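Local coordinates for protein gamma-glutamyl-gamma-aminobutyraldehyde dehydrogenase (Burkholderia cenocepacia, PDB 4LIH) that probably oxidises gamma-glutamyl-gamma-aminobutyraldehyde and related aldehydes to carboxylic acids using NAD(P)+, at residues 81-86 and 219-224; 164-169 and 192-197; 277-282 and 433-438. All coordinates share one frame; numbering follows the deposited sequence.

Contact 1. Residues 81-86 and 219-224; sequences GVWAGL and GIPAGV
The indole of Trp83 turns one face to the 219-224 loop, where Val224 CG1 and Ile220 CD1 both lie over it. Val224 CG1 covers the pyrrole part: it sits 3.7 Å from the centroid of the five-membered ring of Trp83 and 20° off the ring normal, a CH-pi contact. Ile220 CD1 takes the far end of the benzo ring and presses closely on Trp83 CH2 at 3.3 Å. Pro221 comes in obliquely at the CE3 side, its CD 3.6 Å from Trp83 CE3. Val224 and Ile220 thus lie over the two ends of one face, with Pro221 at the flank. CG of Trp83 is anti to the backbone N (chi1 179°), which sends the ring out from its own turn and over the opposing side chains.

Val82 extends the apolar patch past the tryptophan. Its CG2 reaches Pro221 CB at 3.5 Å, the two side chains running past one another in opposite directions, and it also meets Val224 CG2 at 3.9 Å. No hydrogen bond joins the two loops; each has its own internal turn bond. Leu86 N bonds to Trp83 O in a type I turn, and Val224 N bonds back to Pro221 O at 3.0 Å.

Both segments leave a helix through a glycine of positive phi in a Schellman motif, Gly81 after helix 64-80 and Gly219 after helix 206-218. Trp83 NE1 donates to Leu190 O at the end of helix 178-191, a bond that holds the indole nitrogen, while Arg91 and Val94 of helix 88-104 also pack on the indole. Ala77 of helix 64-80 touches Val82 and Val224. The contact thus ties helix ends to the sheet of strands 195-199 and 225-227, consistent with the family's Rossmann-like NAD(P)-binding domain.

Contact 2. Residues 164-169 and 192-197; sequences EPVGVV and AGNSVV
Asn194 and Gly167 meet because the asparagine side chain, with CG anti to its own carbonyl carbon (chi1 -53°) and its amide turned by a chi2 of -75°, brings OD1 up to the backbone of 166-167. Gly167 N donates to Asn194 OD1 at 2.9 Å, in the plane of the amide and nearly straight at 166°. Val166 N lies equally near that oxygen but makes a bent, weak bond. Pro165 CB packs against the same oxygen, 3.3 Å from Asn194 OD1, and also borders Ala192 O. Val169 CG2 rests 3.7 Å from Asn194 CB, crossing the asparagine at a slant. The amide nitrogen of Asn194 is held too, by Ala189 O and Tyr493 O, so both ends of the buried group have partners.

Past this anchor the segments run as parallel strands. Val169 N bonds to Ser195 O at 2.7 Å, flanked by the bonds from Ser195 N to Gly167 O and from Val197 N to Val169 O. The alternation from one strand to the other is that of regular parallel pairing, with Val168 beside Ser195 on one face and Val169 beside Val196 on the other. Asn194 thus closes, with a side-chain carbonyl, the end where strand 157-172 is interrupted at Val166 and Gly167.

Strands 157-172 and 195-199 are the two arms of a beta-alpha-beta crossover through helix 178-191, which ends in a Schellman motif at Gly193. Ser195 OG bonds to Ala74 O of helix 64-80, the helix whose Phe78 touches Pro165 and Ser195. The backbone of Val196 bonds on to Val224 and Asn226, at strand 225-227, and Glu164 reaches Lys497 in strand 494-502 and Tyr476 of a second subunit.

Contact 3. Residues 277-282 and 433-438; sequences GKSPNI and GLAAAV
Gly277 opens the first segment against Leu434, its CA 4.5 Å from Leu434 CB, and the backbones are not yet joined directly here. A water bridges them instead, accepting from both Lys278 N and Leu434 N and also hydrogen-bonded to Ser279 OG. Lys278 starts away from the 433-438 segment, and its NZ bonds to Ile402 O and Glu405 O. Ser279 comes back toward the partner: OG is anti to the carbonyl carbon (chi1 -62°), which places it beside the water, while CB packs 3.2 Å from Ala435 O.

At Pro280 the backbones bond directly: Ala437 N donates to Pro280 O at 2.9 Å, within the carbonyl plane, and Pro280 CG meets Ala436 CB at 3.9 Å. Asn281 stands beside Ala437 on one face of the sheet, its OD1 3.6 Å from Ala437 CB; that oxygen accepts from Trp439 NE1. Ile282 N then bonds to Ala437 O at 2.9 Å, approaching 47° out of the carbonyl plane. Ile282 CB and Val438 CG2 meet on the other face, where Ala423 and Ala427 of helix 420-428 pack on the isoleucine.

The strand axes run parallel, 9° apart. Trp459 of strand 457-460 packs on Ala435 and Ala437, and Tyr463 on Ala437 and Ser279. The pair belongs to the parallel part of the mixed sheet in the catalytic domain of the aldehyde dehydrogenase fold. Its loop end lies beside the probable active site: the Leu434 side chain is about 4 Å from that of Glu274, the predicted catalytic residue.

How the contacts relate
Contacts 1 and 2 are neighbours, their centres 10 Å apart, and contact 2 is nested along the chain inside the loop that contact 1 closes. They share a sheet margin: Val224 O probably accepts a hydrogen bond from Val196 N at 2.7 Å, and Trp83 packs on Gly193 and Asn194. Contact 1 joins loops by apolar side chains and is mostly buried, with Val82 exposed; contacts 2 and 3 are strand pairings by backbone bonds, buried or nearly so. Contact 2 adds a side-chain amide, contact 3 a bridging water. Contact 3 belongs to the other sheet, across the chain's centre and about 33 Å from contact 2 between centres, and it alone borders the predicted active site.

Contact 1. Residues 81-86 and 219-224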
loop_
_atom_site.group_PDB
_atom_site.type_symbol
_atom_site.label_atom_id
_atom_site.label_comp_id
_atom_site.label_asym_id
_atom_site.label_seq_id
_atom_site.Cartn_x
_atom_site.Cartn_y
_atom_site.Cartn_z
ATOM N N GLY A 81 27.838 -7.010 -7.668
ATOM C CA GLY A 81 26.550 -7.665 -7.460
ATOM C C GLY A 81 26.594 -8.957 -6.667
ATOM O O GLY A 81 25.660 -9.744 -6.728
ATOM N N VAL A 82 27.657 -9.152 -5.873
ATOM C CA VAL A 82 27.811 -10.378 -5.073
ATOM C C VAL A 82 26.686 -10.519 -4.039
ATOM O O VAL A 82 26.364 -11.618 -3.582
ATOM C CB VAL A 82 29.200 -10.463 -4.393
ATOM C CG1 VAL A 82 30.284 -10.257 -5.437
ATOM C CG2 VAL A 82 29.384 -9.448 -3.276
ATOM N N TRP A 83 26.082 -9.388 -3.669
ATOM C CA TRP A 83 25.022 -9.348 -2.666
ATOM C C TRP A 83 23.725 -8.710 -3.218
ATOM O O TRP A 83 22.647 -9.294 -3.104
ATOM C CB TRP A 83 25.571 -8.579 -1.467
ATOM C CG TRP A 83 24.641 -8.405 -0.348
ATOM C CD1 TRP A 83 24.120 -7.233 0.120
ATOM C CD2 TRP A 83 24.144 -9.433 0.495
ATOM N NE1 TRP A 83 23.317 -7.483 1.211
ATOM C CE2 TRP A 83 23.330 -8.830 1.456
ATOM C CE3 TRP A 83 24.321 -10.811 0.531
ATOM C CZ2 TRP A 83 22.665 -9.560 2.436
ATOM C CZ3 TRP A 83 23.652 -11.538 1.508
ATOM C CH2 TRP A 83 22.833 -10.905 2.442
ATOM N N ALA A 84 23.831 -7.551 -3.868
ATOM C CA ALA A 84 22.679 -6.936 -4.534
ATOM C C ALA A 84 22.053 -7.818 -5.601
ATOM O O ALA A 84 20.871 -7.716 -5.831
ATOM C CB ALA A 84 23.084 -5.652 -5.200
ATOM N N GLY A 85 22.867 -8.641 -6.253
ATOM C CA GLY A 85 22.439 -9.513 -7.351
ATOM C C GLY A 85 21.840 -10.836 -6.903
ATOM O O GLY A 85 21.370 -11.629 -7.733
ATOM N N LEU A 86 21.830 -11.093 -5.593
ATOM C CA LEU A 86 21.173 -12.256 -5.087
ATOM C C LEU A 86 19.660 -12.036 -5.113
ATOM O O LEU A 86 19.161 -10.924 -4.887
ATOM C CB LEU A 86 21.619 -12.586 -3.668
ATOM C CG LEU A 86 23.087 -12.982 -3.474
ATOM C CD1 LEU A 86 23.332 -13.079 -1.986
ATOM C CD2 LEU A 86 23.445 -14.290 -4.196
ATOM N N GLY A 219 27.763 -15.955 5.651
ATOM C CA GLY A 219 27.713 -15.837 4.200
ATOM C C GLY A 219 27.572 -14.431 3.618
ATOM O O GLY A 219 27.344 -14.272 2.430
ATOM N N ILE A 220 27.737 -13.397 4.420
ATOM C CA ILE A 220 27.711 -12.040 3.853
ATOM C C ILE A 220 29.036 -11.877 3.118
ATOM O O ILE A 220 30.106 -12.047 3.727
ATOM C CB ILE A 220 27.521 -10.967 4.940
ATOM C CG1 ILE A 220 26.190 -11.156 5.668
ATOM C CG2 ILE A 220 27.634 -9.571 4.330
ATOM C CD1 ILE A 220 25.027 -10.576 4.891
ATOM N N PRO A 221 28.985 -11.584 1.807
ATOM C CA PRO A 221 30.262 -11.632 1.058
ATOM C C PRO A 221 31.315 -10.600 1.515
ATOM O O PRO A 221 30.985 -9.560 2.135
ATOM C CB PRO A 221 29.831 -11.411 -0.400
ATOM C CG PRO A 221 28.385 -11.757 -0.448
ATOM C CD PRO A 221 27.809 -11.435 0.912
ATOM N N ALA A 222 32.569 -10.904 1.215
ATOM C CA ALA A 222 33.670 -10.013 1.526
ATOM C C ALA A 222 33.355 -8.634 0.978
ATOM O O ALA A 222 32.936 -8.468 -0.196
ATOM C CB ALA A 222 34.959 -10.512 0.922
ATOM N N GLY A 223 33.520 -7.648 1.841
ATOM C CA GLY A 223 33.324 -6.272 1.453
ATOM C C GLY A 223 31.928 -5.703 1.630
ATOM O O GLY A 223 31.755 -4.488 1.589
ATOM N N VAL A 224 30.941 -6.563 1.844
ATOM C CA VAL A 224 29.537 -6.133 1.946
ATOM C C VAL A 224 29.211 -5.558 3.339
ATOM O O VAL A 224 28.338 -4.646 3.476
ATOM C CB VAL A 224 28.628 -7.291 1.532
ATOM C CG1 VAL A 224 27.168 -6.988 1.904
ATOM C CG2 VAL A 224 28.787 -7.576 0.037
#

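Contact 2. Residues 164-169 and 192-197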
loop_
_atom_site.group_PDB
_atom_site.type_symbol
_atom_site.label_atom_id
_atom_site.label_comp_id
_atom_site.label_asym_id
_atom_site.label_seq_id
_atom_site.Cartn_x
_atom_site.Cartn_y
_atom_site.Cartn_z
ATOM N N GLU A 164 15.729 0.667 -5.866
ATOM C CA GLU A 164 17.025 0.009 -5.973
ATOM C C GLU A 164 17.956 0.445 -4.832
ATOM O O GLU A 164 17.914 1.596 -4.366
ATOM C CB GLU A 164 17.708 0.356 -7.335
ATOM C CG GLU A 164 16.831 0.013 -8.542
ATOM C CD GLU A 164 17.409 0.403 -9.905
ATOM O OE1 GLU A 164 18.268 1.317 -10.038
ATOM O OE2 GLU A 164 16.899 -0.161 -10.910
ATOM N N PRO A 165 18.815 -0.453 -4.383
ATOM C CA PRO A 165 19.847 -0.044 -3.436
ATOM C C PRO A 165 20.690 1.125 -3.908
ATOM O O PRO A 165 20.973 1.261 -5.117
ATOM C CB PRO A 165 20.693 -1.292 -3.265
ATOM C CG PRO A 165 20.441 -2.090 -4.481
ATOM C CD PRO A 165 19.018 -1.821 -4.887
ATOM N N VAL A 166 21.077 1.976 -2.958
ATOM C CA VAL A 166 21.782 3.244 -3.288
ATOM C C VAL A 166 23.272 2.919 -3.633
ATOM O O VAL A 166 23.926 3.596 -4.448
ATOM C CB VAL A 166 21.536 4.292 -2.141
ATOM C CG1 VAL A 166 22.282 3.937 -0.890
ATOM C CG2 VAL A 166 21.854 5.721 -2.539
ATOM N N GLY A 167 23.782 1.853 -3.054
ATOM C CA GLY A 167 25.201 1.426 -3.273
ATOM C C GLY A 167 25.995 1.227 -1.994
ATOM O O GLY A 167 25.868 0.205 -1.315
ATOM N N VAL A 168 26.900 2.163 -1.708
ATOM C CA VAL A 168 27.710 2.072 -0.522
ATOM C C VAL A 168 27.154 2.957 0.601
ATOM O O VAL A 168 27.024 4.220 0.450
ATOM C CB VAL A 168 29.202 2.447 -0.790
ATOM C CG1 VAL A 168 29.954 2.469 0.520
ATOM C CG2 VAL A 168 29.870 1.480 -1.800
ATOM N N VAL A 169 26.838 2.312 1.732
ATOM C CA VAL A 169 26.259 3.005 2.907
ATOM C C VAL A 169 27.262 3.042 4.044
ATOM O O VAL A 169 27.827 2.017 4.381
ATOM C CB VAL A 169 24.989 2.293 3.380
ATOM C CG1 VAL A 169 24.441 2.922 4.629
ATOM C CG2 VAL A 169 23.916 2.303 2.283
ATOM N N ALA A 192 18.354 -4.380 1.733
ATOM C CA ALA A 192 18.124 -3.720 0.443
ATOM C C ALA A 192 19.204 -4.085 -0.631
ATOM O O ALA A 192 19.020 -3.910 -1.841
ATOM C CB ALA A 192 18.022 -2.227 0.678
ATOM N N GLY A 193 20.333 -4.659 -0.211
ATOM C CA GLY A 193 21.365 -5.022 -1.212
ATOM C C GLY A 193 22.587 -4.122 -1.156
ATOM O O GLY A 193 23.592 -4.389 -1.821
ATOM N N ASN A 194 22.564 -3.113 -0.300
ATOM C CA ASN A 194 23.758 -2.276 -0.118
ATOM C C ASN A 194 24.978 -2.947 0.521
ATOM O O ASN A 194 24.871 -3.947 1.241
ATOM C CB ASN A 194 23.409 -1.030 0.660
ATOM C CG ASN A 194 22.264 -0.284 0.060
ATOM O OD1 ASN A 194 22.409 0.382 -0.967
ATOM N ND2 ASN A 194 21.102 -0.360 0.710
ATOM N N SER A 195 26.153 -2.398 0.201
ATOM C CA SER A 195 27.368 -2.610 0.971
ATOM C C SER A 195 27.438 -1.582 2.083
ATOM O O SER A 195 27.016 -0.405 1.912
ATOM C CB SER A 195 28.578 -2.510 0.074
ATOM O OG SER A 195 28.540 -3.558 -0.828
ATOM N N VAL A 196 27.921 -2.032 3.221
ATOM C CA VAL A 196 28.002 -1.208 4.426
ATOM C C VAL A 196 29.422 -1.088 5.004
ATOM O O VAL A 196 30.155 -2.084 5.150
ATOM C CB VAL A 196 27.035 -1.735 5.495
ATOM C CG1 VAL A 196 27.196 -0.999 6.842
ATOM C CG2 VAL A 196 25.615 -1.590 4.983
ATOM N N VAL A 197 29.773 0.150 5.337
ATOM C CA VAL A 197 30.927 0.460 6.174
ATOM C C VAL A 197 30.398 1.070 7.476
ATOM O O VAL A 197 29.837 2.178 7.509
ATOM C CB VAL A 197 31.905 1.363 5.444
ATOM C CG1 VAL A 197 33.177 1.536 6.268
ATOM C CG2 VAL A 197 32.236 0.744 4.073
#

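Contact 3. Residues 277-282 and 433-438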
loop_
_atom_site.group_PDB
_atom_site.type_symbol
_atom_site.label_atom_id
_atom_site.label_comp_id
_atom_site.label_asym_id
_atom_site.label_seq_id
_atom_site.Cartn_x
_atom_site.Cartn_y
_atom_site.Cartn_z
ATOM N N GLY A 277 17.180 14.532 22.130
ATOM C CA GLY A 277 15.802 14.886 22.480
ATOM C C GLY A 277 15.716 15.497 23.864
ATOM O O GLY A 277 16.718 15.541 24.572
ATOM N N LYS A 278 14.528 16.028 24.186
ATOM C CA LYS A 278 14.186 16.479 25.532
ATOM C C LYS A 278 12.707 16.156 25.636
ATOM O O LYS A 278 11.878 17.041 25.757
ATOM C CB LYS A 278 14.447 17.963 25.759
ATOM C CG LYS A 278 14.410 18.354 27.224
ATOM C CD LYS A 278 15.709 17.971 27.926
ATOM C CE LYS A 278 15.622 17.865 29.438
ATOM N NZ LYS A 278 16.981 17.708 30.049
ATOM N N SER A 279 12.447 14.849 25.554
ATOM C CA SER A 279 11.102 14.326 25.310
ATOM C C SER A 279 10.202 14.531 26.536
ATOM O O SER A 279 10.582 14.154 27.631
ATOM C CB SER A 279 11.163 12.832 24.994
ATOM O OG SER A 279 11.922 12.617 23.823
ATOM N N PRO A 280 8.994 15.051 26.335
ATOM C CA PRO A 280 8.069 15.280 27.463
ATOM C C PRO A 280 7.115 14.103 27.684
ATOM O O PRO A 280 6.669 13.470 26.723
ATOM C CB PRO A 280 7.306 16.504 26.999
ATOM C CG PRO A 280 7.153 16.211 25.522
ATOM C CD PRO A 280 8.547 15.782 25.135
ATOM N N ASN A 281 6.866 13.803 28.957
ATOM C CA ASN A 281 6.029 12.709 29.430
ATOM C C ASN A 281 4.937 13.330 30.298
ATOM O O ASN A 281 5.210 13.742 31.411
ATOM C CB ASN A 281 6.907 11.755 30.230
ATOM C CG ASN A 281 6.204 10.475 30.669
ATOM O OD1 ASN A 281 5.096 10.089 30.225
ATOM N ND2 ASN A 281 6.850 9.821 31.602
ATOM N N ILE A 282 3.714 13.415 29.742
ATOM C CA ILE A 282 2.612 14.187 30.332
ATOM C C ILE A 282 1.630 13.323 31.123
ATOM O O ILE A 282 1.022 12.430 30.566
ATOM C CB ILE A 282 1.813 14.900 29.248
ATOM C CG1 ILE A 282 2.778 15.729 28.374
ATOM C CG2 ILE A 282 0.706 15.714 29.938
ATOM C CD1 ILE A 282 2.142 16.445 27.201
ATOM N N GLY A 433 12.284 16.986 18.991
ATOM C CA GLY A 433 11.018 16.369 18.616
ATOM C C GLY A 433 11.135 14.883 18.373
ATOM O O GLY A 433 10.618 14.369 17.372
ATOM N N LEU A 434 11.858 14.199 19.244
ATOM C CA LEU A 434 12.087 12.768 19.036
ATOM C C LEU A 434 10.901 11.910 19.513
ATOM O O LEU A 434 10.496 10.952 18.843
ATOM C CB LEU A 434 13.416 12.335 19.675
ATOM C CG LEU A 434 13.893 10.929 19.273
ATOM C CD1 LEU A 434 13.950 10.870 17.742
ATOM C CD2 LEU A 434 15.233 10.493 19.904
ATOM N N ALA A 435 10.323 12.279 20.656
ATOM C CA ALA A 435 9.271 11.504 21.218
ATOM C C ALA A 435 8.545 12.319 22.247
ATOM O O ALA A 435 9.012 13.413 22.666
ATOM C CB ALA A 435 9.828 10.223 21.809
ATOM N N ALA A 436 7.386 11.781 22.621
ATOM C CA ALA A 436 6.537 12.364 23.634
ATOM C C ALA A 436 5.584 11.302 24.172
ATOM O O ALA A 436 5.374 10.237 23.571
ATOM C CB ALA A 436 5.768 13.525 23.014
ATOM N N ALA A 437 4.976 11.588 25.310
ATOM C CA ALA A 437 3.912 10.700 25.825
ATOM C C ALA A 437 2.824 11.429 26.575
ATOM O O ALA A 437 3.057 12.545 27.055
ATOM C CB ALA A 437 4.535 9.663 26.718
ATOM N N VAL A 438 1.614 10.830 26.616
ATOM C CA VAL A 438 0.513 11.352 27.402
ATOM C C VAL A 438 -0.200 10.201 28.114
ATOM O O VAL A 438 -0.332 9.105 27.557
ATOM C CB VAL A 438 -0.494 12.218 26.585
ATOM C CG1 VAL A 438 -1.087 11.451 25.397
ATOM C CG2 VAL A 438 -1.517 12.814 27.527
HETATM O O HOH W 1 12.551 14.989 22.100
#